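Local coordinates for alpha-1,3-glucanase (Paenibacillus glycanilyticus, PDB 6K0P), which probably hydrolyses alpha-1,3-glucan through a beta-helical catalytic domain of glycoside hydrolase family 87, at residues Ser108-Ala112 with Asp123-Gly127. The protein carries 1 engineered substitution. Residues are numbered along the deposited sequence; the frame is centred on the assembly and turned at random. Where two conformers were deposited one is given.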
ATOM      1  N   SER A 108       2.744 -12.216 -10.414  1.00 11.09           N
ATOM      2  CA  SER A 108       1.752 -12.705  -9.470  1.00 11.27           C
ATOM      3  C   SER A 108       2.014 -14.178  -9.144  1.00 13.22           C
ATOM      4  O   SER A 108       2.947 -14.803  -9.662  1.00 14.30           O
ATOM      5  CB  SER A 108       0.347 -12.486 -10.037  1.00 12.13           C
ATOM      6  OG  SER A 108       0.268 -12.983 -11.368  1.00 11.03           O
ATOM      7  N   TYR A 109       1.165 -14.730  -8.268  1.00 10.15           N
ATOM      8  CA  TYR A 109       1.217 -16.116  -7.807  1.00 10.28           C
ATOM      9  C   TYR A 109       2.398 -16.366  -6.876  1.00 12.23           C
ATOM     10  O   TYR A 109       3.488 -16.749  -7.319  1.00 13.72           O
ATOM     11  CB  TYR A 109       1.164 -17.118  -8.972  1.00 13.38           C
ATOM     12  CG  TYR A 109      -0.189 -17.157  -9.654  1.00 11.47           C
ATOM     13  CD1 TYR A 109      -0.561 -16.172 -10.562  1.00 11.25           C
ATOM     14  CD2 TYR A 109      -1.094 -18.177  -9.385  1.00 13.27           C
ATOM     15  CE1 TYR A 109      -1.795 -16.192 -11.175  1.00 12.62           C
ATOM     16  CE2 TYR A 109      -2.330 -18.205  -9.996  1.00 12.37           C
ATOM     17  CZ  TYR A 109      -2.670 -17.217 -10.893  1.00 12.19           C
ATOM     18  OH  TYR A 109      -3.898 -17.238 -11.510  1.00 13.14           O
ATOM     19  N   LEU A 110       2.181 -16.140  -5.582  1.00 11.36           N
ATOM     20  CA  LEU A 110       3.168 -16.399  -4.543  1.00 10.96           C
ATOM     21  C   LEU A 110       2.591 -17.485  -3.643  1.00 12.84           C
ATOM     22  O   LEU A 110       1.404 -17.451  -3.308  1.00 12.99           O
ATOM     23  CB  LEU A 110       3.459 -15.112  -3.745  1.00 11.38           C
ATOM     24  CG  LEU A 110       4.398 -14.060  -4.362  1.00 11.95           C
ATOM     25  CD1 LEU A 110       5.808 -14.624  -4.509  1.00 14.85           C
ATOM     26  CD2 LEU A 110       3.901 -13.516  -5.709  1.00 13.63           C
ATOM     27  N   TYR A 111       3.421 -18.457  -3.260  1.00 11.81           N
ATOM     28  CA  TYR A 111       2.925 -19.718  -2.720  1.00 11.83           C
ATOM     29  C   TYR A 111       3.186 -19.847  -1.224  1.00 11.39           C
ATOM     30  O   TYR A 111       4.236 -19.434  -0.720  1.00 13.31           O
ATOM     31  CB  TYR A 111       3.513 -20.907  -3.495  1.00 12.10           C
ATOM     32  CG  TYR A 111       3.015 -20.931  -4.920  1.00 13.15           C
ATOM     33  CD1 TYR A 111       3.661 -20.205  -5.904  1.00 14.91           C
ATOM     34  CD2 TYR A 111       1.873 -21.645  -5.273  1.00 16.83           C
ATOM     35  CE1 TYR A 111       3.198 -20.186  -7.202  1.00 17.14           C
ATOM     36  CE2 TYR A 111       1.402 -21.638  -6.582  1.00 16.55           C
ATOM     37  CZ  TYR A 111       2.074 -20.901  -7.538  1.00 17.97           C
ATOM     38  OH  TYR A 111       1.633 -20.871  -8.843  1.00 21.23           O
ATOM     39  N   ALA A 112       2.210 -20.417  -0.523  1.00 12.40           N
ATOM     40  CA  ALA A 112       2.297 -20.685   0.908  1.00 13.05           C
ATOM     41  C   ALA A 112       1.248 -21.739   1.240  1.00 15.04           C
ATOM     42  O   ALA A 112       0.710 -22.404   0.349  1.00 14.68           O
ATOM     43  CB  ALA A 112       2.102 -19.400   1.721  1.00 14.26           C
ATOM     44  N   ASP A 123       7.931 -16.844  -1.580  1.00 13.34           N
ATOM     45  CA  ASP A 123       8.168 -18.089  -2.316  1.00 13.94           C
ATOM     46  C   ASP A 123       7.399 -18.072  -3.634  1.00 16.93           C
ATOM     47  O   ASP A 123       6.167 -18.171  -3.647  1.00 15.65           O
ATOM     48  CB  ASP A 123       7.801 -19.289  -1.439  1.00 16.41           C
ATOM     49  CG  ASP A 123       8.561 -19.285  -0.114  1.00 18.85           C
ATOM     50  OD1 ASP A 123       9.751 -18.893  -0.115  1.00 20.01           O
ATOM     51  OD2 ASP A 123       7.977 -19.653   0.931  1.00 19.54           O
ATOM     52  N   ASN A 124       8.129 -17.976  -4.745  1.00 14.94           N
ATOM     53  CA  ASN A 124       7.510 -17.832  -6.055  0.64 15.12           C
ATOM     54  C   ASN A 124       7.216 -19.159  -6.749  1.00 16.92           C
ATOM     55  O   ASN A 124       6.553 -19.157  -7.791  1.00 17.85           O
ATOM     56  CB  ASN A 124       8.360 -16.933  -6.969  0.64 16.58           C
ATOM     57  CG  ASN A 124       9.697 -17.555  -7.340  0.64 17.82           C
ATOM     58  OD1 ASN A 124       9.755 -18.640  -7.923  0.64 25.69           O
ATOM     59  ND2 ASN A 124      10.781 -16.853  -7.030  0.64 17.80           N
ATOM     60  N   ALA A 125       7.675 -20.286  -6.203  1.00 20.06           N
ATOM     61  CA  ALA A 125       7.492 -21.498  -6.998  1.00 18.40           C
ATOM     62  C   ALA A 125       6.326 -22.339  -6.490  1.00 18.61           C
ATOM     63  O   ALA A 125       6.168 -22.511  -5.280  1.00 20.97           O
ATOM     64  CB  ALA A 125       8.760 -22.346  -6.935  1.00 23.40           C
ATOM     65  N   PRO A 126       5.509 -22.886  -7.390  1.00 16.53           N
ATOM     66  CA  PRO A 126       4.476 -23.837  -6.965  1.00 19.49           C
ATOM     67  C   PRO A 126       5.111 -25.105  -6.419  1.00 19.47           C
ATOM     68  O   PRO A 126       6.294 -25.384  -6.623  1.00 21.69           O
ATOM     69  CB  PRO A 126       3.691 -24.127  -8.250  1.00 23.09           C
ATOM     70  CG  PRO A 126       4.617 -23.766  -9.357  1.00 29.42           C
ATOM     71  CD  PRO A 126       5.505 -22.666  -8.848  1.00 20.95           C
ATOM     72  N   GLY A 127       4.311 -25.871  -5.695  1.00 21.77           N
ATOM     73  CA  GLY A 127       4.859 -27.078  -5.103  1.00 27.24           C
ATOM     74  C   GLY A 127       3.784 -27.907  -4.445  1.00 28.06           C
ATOM     75  O   GLY A 127       2.639 -27.474  -4.277  1.00 24.91           O
TER
HETATM   76  O   HOH W   1       4.992 -17.642  -9.455  1.00 28.31           O
HETATM   77  O   HOH W   2       5.072 -16.756  -0.753  1.00 14.23           O
HETATM   78  O   HOH W   3       5.717 -21.020   0.932  1.00 17.35           O
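A chi1 of -66° at Tyr111 turns the ring away from its own carbonyl carbon and swings the phenol beneath Pro126, whose CA stands over the ring centroid at 3.6 Å, a CH-pi contact only 2° off the ring normal. Pro126 CB extends the overlap toward the phenol end, 3.7 Å from Tyr111 CZ, while the carbonyl oxygens of Asp123 and Asn124 lie at the ring's edge. The hydroxyl of Tyr111, alongside Pro126, is hydrogen-bonded to Glu83. One direct backbone bond joins the segments: Tyr111 N gives its hydrogen to Asp123 O at 2.8 Å, almost straight at 174°. Strand 110-112 pairs antiparallel with strand 131-133, and the long loop of this beta hairpin, in the D1 domain, folds back over Tyr111. With an alanine here, the face that Pro126 packs on would be gone, which is likely to leave the proline loose and Glu83 without its phenol partner. Water 3 donates to Tyr111 O and to Asp123 OD2 (2.6 Å), whereas OD1 of the same carboxylate forms a salt bridge with Arg119. Water 1 links Tyr109 O and Asn124 O. Leu110 CD1 rests 3.9 Å from Asn124 CA.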